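Local atomic coordinates of occlusion-derived virus envelope protein E66 (Autographa californica nucleopolyhedrovirus, PDB entry 3VSN), a protein that cleaves non-sulfated chondroitin as a lyase of the viral envelope, is essential for oral infection, and may digest the chondroitin sulfate barrier of the host midgut's peritrophic matrix. Residues 198-203 against 266-271; 35-40 against 261-266; 573-578 against 621-626. One frame throughout, in Å; residues are numbered along the deposited sequence.

Contact 1: residues 198-203 against 266-271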
loop_
_atom_site.group_PDB
_atom_site.type_symbol
_atom_site.label_atom_id
_atom_site.label_comp_id
_atom_site.label_asym_id
_atom_site.label_seq_id
_atom_site.Cartn_x
_atom_site.Cartn_y
_atom_site.Cartn_z
ATOM N N PRO A 198 4.205 -21.900 14.367
ATOM C CA PRO A 198 4.019 -23.330 14.636
ATOM C C PRO A 198 5.115 -23.928 15.519
ATOM O O PRO A 198 4.842 -24.878 16.260
ATOM C CB PRO A 198 4.040 -23.968 13.240
ATOM C CG PRO A 198 4.734 -22.977 12.368
ATOM C CD PRO A 198 4.351 -21.638 12.922
ATOM N N TYR A 199 6.332 -23.387 15.455
ATOM C CA TYR A 199 7.388 -23.863 16.353
ATOM C C TYR A 199 7.012 -23.656 17.820
ATOM O O TYR A 199 7.115 -24.590 18.622
ATOM C CB TYR A 199 8.759 -23.237 16.070
ATOM C CG TYR A 199 9.780 -23.642 17.119
ATOM C CD1 TYR A 199 10.391 -24.896 17.074
ATOM C CD2 TYR A 199 10.097 -22.792 18.181
ATOM C CE1 TYR A 199 11.303 -25.283 18.045
ATOM C CE2 TYR A 199 11.012 -23.168 19.153
ATOM C CZ TYR A 199 11.612 -24.413 19.076
ATOM O OH TYR A 199 12.518 -24.794 20.035
ATOM N N THR A 200 6.594 -22.439 18.167
ATOM C CA THR A 200 6.175 -22.133 19.537
ATOM C C THR A 200 5.066 -23.080 19.999
ATOM O O THR A 200 5.120 -23.606 21.116
ATOM C CB THR A 200 5.724 -20.666 19.684
ATOM O OG1 THR A 200 6.829 -19.803 19.407
ATOM C CG2 THR A 200 5.227 -20.382 21.098
ATOM N N TYR A 201 4.075 -23.298 19.136
ATOM C CA TYR A 201 3.001 -24.238 19.435
ATOM C C TYR A 201 3.522 -25.664 19.663
ATOM O O TYR A 201 3.076 -26.342 20.592
ATOM C CB TYR A 201 1.913 -24.216 18.354
ATOM C CG TYR A 201 0.784 -25.192 18.628
ATOM C CD1 TYR A 201 -0.003 -25.077 19.777
ATOM C CD2 TYR A 201 0.515 -26.238 17.746
ATOM C CE1 TYR A 201 -1.028 -25.977 20.033
ATOM C CE2 TYR A 201 -0.507 -27.138 17.993
ATOM C CZ TYR A 201 -1.269 -27.009 19.135
ATOM O OH TYR A 201 -2.284 -27.906 19.364
ATOM N N SER A 202 4.471 -26.106 18.838
ATOM C CA SER A 202 5.055 -27.444 19.003
ATOM C C SER A 202 5.744 -27.594 20.362
ATOM O O SER A 202 5.660 -28.651 20.989
ATOM C CB SER A 202 6.004 -27.807 17.853
ATOM O OG SER A 202 7.229 -27.096 17.924
ATOM N N GLN A 203 6.406 -26.530 20.816
ATOM C CA GLN A 203 7.031 -26.517 22.141
ATOM C C GLN A 203 6.007 -26.535 23.279
ATOM O O GLN A 203 6.234 -27.164 24.318
ATOM C CB GLN A 203 7.985 -25.330 22.286
ATOM C CG GLN A 203 9.306 -25.488 21.548
ATOM C CD GLN A 203 10.234 -26.501 22.198
ATOM O OE1 GLN A 203 10.112 -27.708 21.980
ATOM N NE2 GLN A 203 11.178 -26.010 22.991
ATOM N N THR A 266 2.137 -11.439 19.696
ATOM C CA THR A 266 1.562 -10.594 20.739
ATOM C C THR A 266 0.843 -11.447 21.792
ATOM O O THR A 266 0.962 -11.184 22.993
ATOM C CB THR A 266 0.641 -9.508 20.138
ATOM O OG1 THR A 266 1.431 -8.619 19.339
ATOM C CG2 THR A 266 -0.053 -8.696 21.230
ATOM N N TYR A 267 0.120 -12.475 21.345
ATOM C CA TYR A 267 -0.515 -13.412 22.269
ATOM C C TYR A 267 0.532 -14.188 23.070
ATOM O O TYR A 267 0.443 -14.263 24.298
ATOM C CB TYR A 267 -1.456 -14.390 21.549
ATOM C CG TYR A 267 -2.153 -15.322 22.521
ATOM C CD1 TYR A 267 -1.508 -16.461 23.012
ATOM C CD2 TYR A 267 -3.437 -15.048 22.982
ATOM C CE1 TYR A 267 -2.125 -17.299 23.925
ATOM C CE2 TYR A 267 -4.064 -15.887 23.892
ATOM C CZ TYR A 267 -3.403 -17.010 24.357
ATOM O OH TYR A 267 -4.015 -17.849 25.255
ATOM N N TYR A 268 1.506 -14.762 22.365
ATOM C CA TYR A 268 2.568 -15.571 22.965
ATOM C C TYR A 268 3.420 -14.810 23.982
ATOM O O TYR A 268 3.640 -15.289 25.101
ATOM C CB TYR A 268 3.527 -16.087 21.889
ATOM C CG TYR A 268 3.058 -17.216 20.991
ATOM C CD1 TYR A 268 2.209 -18.225 21.451
ATOM C CD2 TYR A 268 3.530 -17.303 19.682
ATOM C CE1 TYR A 268 1.816 -19.267 20.617
ATOM C CE2 TYR A 268 3.143 -18.334 18.843
ATOM C CZ TYR A 268 2.288 -19.312 19.312
ATOM O OH TYR A 268 1.923 -20.334 18.466
ATOM N N PHE A 269 3.914 -13.638 23.581
ATOM C CA PHE A 269 4.988 -12.973 24.321
ATOM C C PHE A 269 4.671 -11.563 24.838
ATOM O O PHE A 269 5.535 -10.907 25.422
ATOM C CB PHE A 269 6.293 -12.998 23.507
ATOM C CG PHE A 269 6.668 -14.370 23.004
ATOM C CD1 PHE A 269 6.878 -15.423 23.896
ATOM C CD2 PHE A 269 6.812 -14.613 21.642
ATOM C CE1 PHE A 269 7.215 -16.687 23.438
ATOM C CE2 PHE A 269 7.154 -15.875 21.177
ATOM C CZ PHE A 269 7.354 -16.915 22.078
ATOM N N GLY A 270 3.437 -11.108 24.632
ATOM C CA GLY A 270 2.955 -9.879 25.265
ATOM C C GLY A 270 2.907 -8.651 24.377
ATOM O O GLY A 270 3.431 -8.648 23.261
ATOM N N ASP A 271 2.292 -7.594 24.904
ATOM C CA ASP A 271 2.044 -6.354 24.170
ATOM C C ASP A 271 3.283 -5.488 23.925
ATOM O O ASP A 271 3.175 -4.435 23.296
ATOM C CB ASP A 271 0.982 -5.514 24.901
ATOM C CG ASP A 271 -0.373 -6.195 24.962
ATOM O OD1 ASP A 271 -0.809 -6.773 23.943
ATOM O OD2 ASP A 271 -1.011 -6.145 26.035
#
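Thr200 lays its methyl group on one face of the Tyr268 ring, and its hydroxyl oxygen lies near the plane of the Phe269 ring, at the edge. The methyl is almost exactly centred: Thr200 CG2 stands 3.4 Å from the centroid of the Tyr268 ring and 5° off its normal, a CH-pi contact in which all six ring carbons are met at nearly equal range. Thr200 CB lies over the same face, toward the CE2 side, 3.6 Å from Tyr268 CE2. The Phe34 ring also meets that of Tyr268, their planes about 35° apart. On Phe269 one face is covered from within its own helix by Tyr268 CB, while Thr200 OG1 is 4.0 Å from Phe269 CZ.

The first torsion of Thr200 (-63°) explains this division of labour. CG2 is anti to the backbone N and reaches across to the ring, while OG1 turns back along its own helix and bonds Gly196 O. Threonine thus suits the site twice, with a branch for the aromatic face and a hydroxyl satisfied at home. The tyrosine hydroxyl passes beside the backbone of helix 189-205 to bond Val197 O, which leaves Tyr268 OH 3.7 Å from Tyr201 N. Tyr201 itself swings away, and its hydroxyl bonds Glu35 of helix 29-48.

No hydrogen bond joins the two segments. Dispersion and the CH-pi contact hold the buried face of this helix pair in the alpha/alpha toroid, while the bond from Tyr268 to Val197, just before the segment, satisfies the phenol and is likely to limit how far its ring can shift.

Contact 2: residues 35-40 against 261-266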
loop_
_atom_site.group_PDB
_atom_site.type_symbol
_atom_site.label_atom_id
_atom_site.label_comp_id
_atom_site.label_asym_id
_atom_site.label_seq_id
_atom_site.Cartn_x
_atom_site.Cartn_y
_atom_site.Cartn_z
ATOM N N GLU A 35 -5.118 -22.710 22.408
ATOM C CA GLU A 35 -5.923 -23.443 21.434
ATOM C C GLU A 35 -7.324 -22.848 21.297
ATOM O O GLU A 35 -7.863 -22.785 20.192
ATOM C CB GLU A 35 -5.972 -24.937 21.767
ATOM C CG GLU A 35 -4.663 -25.655 21.460
ATOM C CD GLU A 35 -4.682 -27.131 21.815
ATOM O OE1 GLU A 35 -5.731 -27.630 22.280
ATOM O OE2 GLU A 35 -3.636 -27.795 21.627
ATOM N N ARG A 36 -7.888 -22.387 22.412
ATOM C CA ARG A 36 -9.184 -21.703 22.409
ATOM C C ARG A 36 -9.118 -20.379 21.639
ATOM O O ARG A 36 -9.980 -20.091 20.802
ATOM C CB ARG A 36 -9.666 -21.457 23.847
ATOM C CG ARG A 36 -11.084 -20.911 23.943
ATOM C CD ARG A 36 -11.604 -20.913 25.377
ATOM N NE ARG A 36 -11.768 -22.271 25.898
ATOM C CZ ARG A 36 -10.983 -22.827 26.819
ATOM N NH1 ARG A 36 -9.974 -22.145 27.351
ATOM N NH2 ARG A 36 -11.215 -24.070 27.212
ATOM N N TRP A 37 -8.090 -19.587 21.933
ATOM C CA TRP A 37 -7.865 -18.311 21.260
ATOM C C TRP A 37 -7.656 -18.508 19.777
ATOM O O TRP A 37 -8.197 -17.752 18.964
ATOM C CB TRP A 37 -6.697 -17.581 21.913
ATOM C CG TRP A 37 -6.241 -16.331 21.199
ATOM C CD1 TRP A 37 -6.664 -15.019 21.418
ATOM C CD2 TRP A 37 -5.232 -16.235 20.137
ATOM N NE1 TRP A 37 -6.010 -14.150 20.577
ATOM C CE2 TRP A 37 -5.140 -14.812 19.784
ATOM C CE3 TRP A 37 -4.430 -17.151 19.462
ATOM C CZ2 TRP A 37 -4.278 -14.354 18.798
ATOM C CZ3 TRP A 37 -3.563 -16.676 18.469
ATOM C CH2 TRP A 37 -3.490 -15.309 18.148
ATOM N N PHE A 38 -6.897 -19.543 19.415
ATOM C CA PHE A 38 -6.617 -19.874 18.013
ATOM C C PHE A 38 -7.908 -20.154 17.242
ATOM O O PHE A 38 -8.126 -19.602 16.158
ATOM C CB PHE A 38 -5.658 -21.074 17.928
ATOM C CG PHE A 38 -5.238 -21.434 16.526
ATOM C CD1 PHE A 38 -6.067 -22.197 15.706
ATOM C CD2 PHE A 38 -4.000 -21.031 16.032
ATOM C CE1 PHE A 38 -5.678 -22.537 14.418
ATOM C CE2 PHE A 38 -3.607 -21.367 14.744
ATOM C CZ PHE A 38 -4.446 -22.121 13.937
ATOM N N LYS A 39 -8.759 -21.007 17.809
ATOM C CA LYS A 39 -10.035 -21.360 17.192
ATOM C C LYS A 39 -11.000 -20.180 17.137
ATOM O O LYS A 39 -11.715 -20.012 16.148
ATOM C CB LYS A 39 -10.674 -22.537 17.925
ATOM C CG LYS A 39 -9.907 -23.845 17.755
ATOM C CD LYS A 39 -10.329 -24.873 18.792
ATOM C CE LYS A 39 -11.718 -25.413 18.511
ATOM N NZ LYS A 39 -12.195 -26.245 19.655
ATOM N N ASN A 40 -11.013 -19.372 18.197
ATOM C CA ASN A 40 -11.839 -18.161 18.245
ATOM C C ASN A 40 -11.487 -17.164 17.143
ATOM O O ASN A 40 -12.366 -16.500 16.591
ATOM C CB ASN A 40 -11.720 -17.472 19.608
ATOM C CG ASN A 40 -12.530 -18.161 20.696
ATOM O OD1 ASN A 40 -13.334 -19.049 20.424
ATOM N ND2 ASN A 40 -12.319 -17.748 21.937
ATOM N N THR A 261 0.990 -13.066 11.317
ATOM C CA THR A 261 1.751 -13.667 12.418
ATOM C C THR A 261 1.817 -12.770 13.657
ATOM O O THR A 261 2.014 -13.266 14.768
ATOM C CB THR A 261 3.200 -14.036 12.019
ATOM O OG1 THR A 261 3.977 -12.843 11.841
ATOM C CG2 THR A 261 3.236 -14.880 10.747
ATOM N N PHE A 262 1.653 -11.459 13.467
ATOM C CA PHE A 262 1.872 -10.503 14.556
ATOM C C PHE A 262 0.962 -10.753 15.754
ATOM O O PHE A 262 1.416 -10.685 16.897
ATOM C CB PHE A 262 1.748 -9.045 14.083
ATOM C CG PHE A 262 2.728 -8.658 13.000
ATOM C CD1 PHE A 262 3.918 -9.358 12.809
ATOM C CD2 PHE A 262 2.465 -7.559 12.187
ATOM C CE1 PHE A 262 4.807 -8.990 11.811
ATOM C CE2 PHE A 262 3.356 -7.183 11.192
ATOM C CZ PHE A 262 4.526 -7.898 11.003
ATOM N N ALA A 263 -0.309 -11.055 15.483
ATOM C CA ALA A 263 -1.289 -11.362 16.531
ATOM C C ALA A 263 -0.872 -12.563 17.389
ATOM O O ALA A 263 -1.151 -12.596 18.591
ATOM C CB ALA A 263 -2.665 -11.595 15.924
ATOM N N TYR A 264 -0.212 -13.539 16.767
ATOM C CA TYR A 264 0.278 -14.729 17.474
ATOM C C TYR A 264 1.402 -14.376 18.447
ATOM O O TYR A 264 1.354 -14.761 19.618
ATOM C CB TYR A 264 0.744 -15.803 16.484
ATOM C CG TYR A 264 -0.373 -16.374 15.645
ATOM C CD1 TYR A 264 -1.065 -17.512 16.053
ATOM C CD2 TYR A 264 -0.748 -15.769 14.444
ATOM C CE1 TYR A 264 -2.094 -18.037 15.286
ATOM C CE2 TYR A 264 -1.778 -16.285 13.672
ATOM C CZ TYR A 264 -2.447 -17.417 14.098
ATOM O OH TYR A 264 -3.470 -17.932 13.334
ATOM N N TYR A 265 2.397 -13.636 17.963
ATOM C CA TYR A 265 3.526 -13.217 18.797
ATOM C C TYR A 265 3.112 -12.311 19.952
ATOM O O TYR A 265 3.658 -12.410 21.056
ATOM C CB TYR A 265 4.622 -12.563 17.952
ATOM C CG TYR A 265 5.319 -13.540 17.035
ATOM C CD1 TYR A 265 6.072 -14.597 17.552
ATOM C CD2 TYR A 265 5.222 -13.418 15.650
ATOM C CE1 TYR A 265 6.706 -15.503 16.716
ATOM C CE2 TYR A 265 5.856 -14.315 14.804
ATOM C CZ TYR A 265 6.596 -15.354 15.344
ATOM O OH TYR A 265 7.224 -16.248 14.508
ATOM N N THR A 266 2.137 -11.439 19.696
ATOM C CA THR A 266 1.562 -10.594 20.739
ATOM C C THR A 266 0.843 -11.447 21.792
ATOM O O THR A 266 0.962 -11.184 22.993
ATOM C CB THR A 266 0.641 -9.508 20.138
ATOM O OG1 THR A 266 1.431 -8.619 19.339
ATOM C CG2 THR A 266 -0.053 -8.696 21.230
HETATM O O HOH W 1 -6.093 -18.253 14.694
#
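Tyr264 OH bonds Ser45 OG and also a water, 3.0 Å from Tyr264 OH. The same water donates to Phe38 O at 2.8 Å, bridging the tyrosine to the backbone of helix 29-48.

The rest of the contact is mainly aromatic. Trp37 turns the edge of its six-membered ring to one face of Tyr264, a T-shaped pair with centroids 5.3 Å apart and planes at 86°. Trp37 CZ3 lies 3.6 Å from Tyr264 CD1, and CH2 stands over the ring nearer its rim. With CG anti to the backbone N (chi1 172°), the indole spans the gap between the nearly antiparallel segments 35-40 and 262-266, whose axes approach to 12.1 Å. The indole also meets the backbone obliquely, with Trp37 CZ2 3.6 Å from Ala263 O; the small side chain of Ala263 suits a place beside so broad a ring.

Phe38 meets Tyr264 rim to rim, its CD2 3.6 Å from Tyr264 CE1, and packs against Met149 and Ile153 of helix 138-154.

Tyrosine serves both demands: its ring completes an aromatic cluster joining these toroid helices, while Ser45 OG and the water bridge hold the phenol at the cluster's rim and probably limit rotation of the ring.

Contact 3: residues 573-578 against 621-626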
loop_
_atom_site.group_PDB
_atom_site.type_symbol
_atom_site.label_atom_id
_atom_site.label_comp_id
_atom_site.label_asym_id
_atom_site.label_seq_id
_atom_site.Cartn_x
_atom_site.Cartn_y
_atom_site.Cartn_z
ATOM N N ASP A 573 3.914 34.509 -9.691
ATOM C CA ASP A 573 4.152 33.147 -10.150
ATOM C C ASP A 573 4.187 32.193 -8.963
ATOM O O ASP A 573 4.800 32.496 -7.935
ATOM C CB ASP A 573 5.484 33.057 -10.905
ATOM C CG ASP A 573 5.479 33.831 -12.213
ATOM O OD1 ASP A 573 4.451 34.463 -12.548
ATOM O OD2 ASP A 573 6.517 33.802 -12.910
ATOM N N GLU A 574 3.518 31.051 -9.125
ATOM C CA GLU A 574 3.522 29.946 -8.152
ATOM C C GLU A 574 2.655 30.156 -6.908
ATOM O O GLU A 574 2.551 29.260 -6.074
ATOM C CB GLU A 574 4.950 29.554 -7.731
ATOM C CG GLU A 574 5.889 29.241 -8.884
ATOM C CD GLU A 574 7.133 28.499 -8.433
ATOM O OE1 GLU A 574 8.216 29.121 -8.433
ATOM O OE2 GLU A 574 7.030 27.302 -8.071
ATOM N N ASN A 575 2.031 31.325 -6.787
ATOM C CA ASN A 575 1.174 31.620 -5.643
ATOM C C ASN A 575 -0.265 31.200 -5.955
ATOM O O ASN A 575 -1.057 31.999 -6.463
ATOM C CB ASN A 575 1.274 33.113 -5.282
ATOM C CG ASN A 575 0.793 33.417 -3.870
ATOM O OD1 ASN A 575 1.006 32.640 -2.935
ATOM N ND2 ASN A 575 0.161 34.570 -3.708
ATOM N N ILE A 576 -0.584 29.934 -5.668
ATOM C CA ILE A 576 -1.872 29.337 -6.049
ATOM C C ILE A 576 -2.821 29.167 -4.866
ATOM O O ILE A 576 -2.573 28.362 -3.965
ATOM C CB ILE A 576 -1.692 27.964 -6.749
ATOM C CG1 ILE A 576 -0.669 28.049 -7.898
ATOM C CG2 ILE A 576 -3.036 27.412 -7.227
ATOM C CD1 ILE A 576 -1.004 29.053 -8.983
ATOM N N TYR A 577 -3.923 29.911 -4.905
ATOM C CA TYR A 577 -4.946 29.878 -3.864
ATOM C C TYR A 577 -6.145 29.051 -4.327
ATOM O O TYR A 577 -6.729 29.333 -5.379
ATOM C CB TYR A 577 -5.346 31.327 -3.506
ATOM C CG TYR A 577 -6.638 31.530 -2.725
ATOM C CD1 TYR A 577 -7.027 30.653 -1.704
ATOM C CD2 TYR A 577 -7.452 32.632 -2.985
ATOM C CE1 TYR A 577 -8.202 30.855 -0.991
ATOM C CE2 TYR A 577 -8.624 32.845 -2.271
ATOM C CZ TYR A 577 -8.996 31.954 -1.280
ATOM O OH TYR A 577 -10.157 32.167 -0.574
ATOM N N VAL A 578 -6.496 28.027 -3.548
ATOM C CA VAL A 578 -7.674 27.211 -3.826
ATOM C C VAL A 578 -8.723 27.433 -2.741
ATOM O O VAL A 578 -8.459 27.229 -1.557
ATOM C CB VAL A 578 -7.341 25.701 -3.936
ATOM C CG1 VAL A 578 -8.588 24.896 -4.290
ATOM C CG2 VAL A 578 -6.253 25.464 -4.971
ATOM N N PHE A 621 -1.730 34.216 4.619
ATOM C CA PHE A 621 -3.059 34.654 5.048
ATOM C C PHE A 621 -3.594 35.775 4.152
ATOM O O PHE A 621 -4.780 35.802 3.824
ATOM C CB PHE A 621 -3.053 35.089 6.521
ATOM C CG PHE A 621 -2.906 33.951 7.507
ATOM C CD1 PHE A 621 -3.110 32.623 7.126
ATOM C CD2 PHE A 621 -2.598 34.216 8.841
ATOM C CE1 PHE A 621 -2.983 31.587 8.045
ATOM C CE2 PHE A 621 -2.478 33.185 9.764
ATOM C CZ PHE A 621 -2.665 31.871 9.364
ATOM N N THR A 622 -2.709 36.690 3.757
ATOM C CA THR A 622 -3.042 37.753 2.801
ATOM C C THR A 622 -3.474 37.166 1.445
ATOM O O THR A 622 -4.483 37.585 0.869
ATOM C CB THR A 622 -1.855 38.734 2.629
ATOM O OG1 THR A 622 -1.511 39.300 3.904
ATOM C CG2 THR A 622 -2.191 39.861 1.651
ATOM N N SER A 623 -2.725 36.179 0.957
ATOM C CA SER A 623 -3.035 35.531 -0.324
ATOM C C SER A 623 -4.399 34.836 -0.358
ATOM O O SER A 623 -5.073 34.850 -1.388
ATOM C CB SER A 623 -1.929 34.554 -0.714
ATOM O OG SER A 623 -0.745 35.262 -1.050
ATOM N N ILE A 624 -4.810 34.245 0.761
ATOM C CA ILE A 624 -6.119 33.576 0.828
ATOM C C ILE A 624 -7.252 34.534 1.228
ATOM O O ILE A 624 -8.373 34.103 1.498
ATOM C CB ILE A 624 -6.098 32.315 1.735
ATOM C CG1 ILE A 624 -5.867 32.696 3.204
ATOM C CG2 ILE A 624 -5.059 31.315 1.236
ATOM C CD1 ILE A 624 -6.343 31.653 4.197
ATOM N N GLY A 625 -6.952 35.830 1.268
ATOM C CA GLY A 625 -7.973 36.861 1.471
ATOM C C GLY A 625 -8.304 37.156 2.920
ATOM O O GLY A 625 -9.353 37.728 3.217
ATOM N N GLU A 626 -7.410 36.770 3.826
ATOM C CA GLU A 626 -7.635 36.992 5.256
ATOM C C GLU A 626 -6.410 37.653 5.914
ATOM O O GLU A 626 -5.772 37.065 6.792
ATOM C CB GLU A 626 -8.041 35.678 5.940
ATOM C CG GLU A 626 -9.227 34.993 5.260
ATOM C CD GLU A 626 -9.756 33.784 6.008
ATOM O OE1 GLU A 626 -9.869 33.852 7.247
ATOM O OE2 GLU A 626 -10.081 32.770 5.347
HETATM O O HOH W 2 1.532 33.978 -0.565
#
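Asn575 and Ser623 make the polar half of the contact, Tyr577 and Ile624 the mainly apolar half. The direct hydrogen bond runs from Asn575 ND2 to Ser623 OG at 2.9 Å. It is nearly straight, with an N-H...O angle of 177°, and the serine oxygen lies in the plane of the amide. The other end of the amide is tied to the same hydroxyl through a water, which donates to Asn575 OD1 at 2.8 Å and lies 2.7 Å from Ser623 OG. Both ends of the amide are therefore engaged, and its flip state is defined all the more because ND2 also bonds Val570 O. The serine hydroxyl in turn bonds Asn619 O, one turn back in helix 614-623.

Next to this polar pair comes a CH-pi contact. Ile624 CA stands over the centre of the Tyr577 ring, 3.8 Å from the centroid and 6° off the normal. Ser623 O approaches the ring obliquely, 3.6 Å from Tyr577 CD2. A first torsion of 164° carries the Tyr577 ring away from its own backbone N and out over the helix end.

Apolar touches extend the cover: Ile624 CG2 is 3.6 Å from Tyr577 CD1, and the rest of the isoleucine continues toward Met594.

The chain leaves the helix by a Schellman motif, with Glu626 N bonded to Phe621 O and Gly625 N to Thr622 O; glycine suits the positive phi of the C-prime position. Beyond it, Glu626 forms salt bridges with Lys585 and Lys596.

Amide, water and hydroxyl supply directional bonds, and the tyrosine face a broad cover for the backbone of Ile624, so the helix end is both oriented and packed against strand 575-579 of the C-terminal antiparallel sheet running from strand 566-569 to 631-633.

In the fold
From the N terminus, helix 29-48 supplies the first partner of contact 2, whose loop closes only when the chain reaches helix 262-269, some 220 residues later. Helix 189-205 opens contact 1 inside that span, and 266-271, which starts on the last residue of contact 2, closes it, so the two cross and share Thr266. Their centres are 8 Å apart, and Tyr267 with Trp37 joins them directly; together they tie three helices of the alpha/alpha toroid. Contact 3 follows in series, its centre about 56 Å from that of contact 1 and about 53 Å from that of contact 2, closing a shorter loop between strand 575-579 and helix 614-623 in the beta-rich C-terminal part.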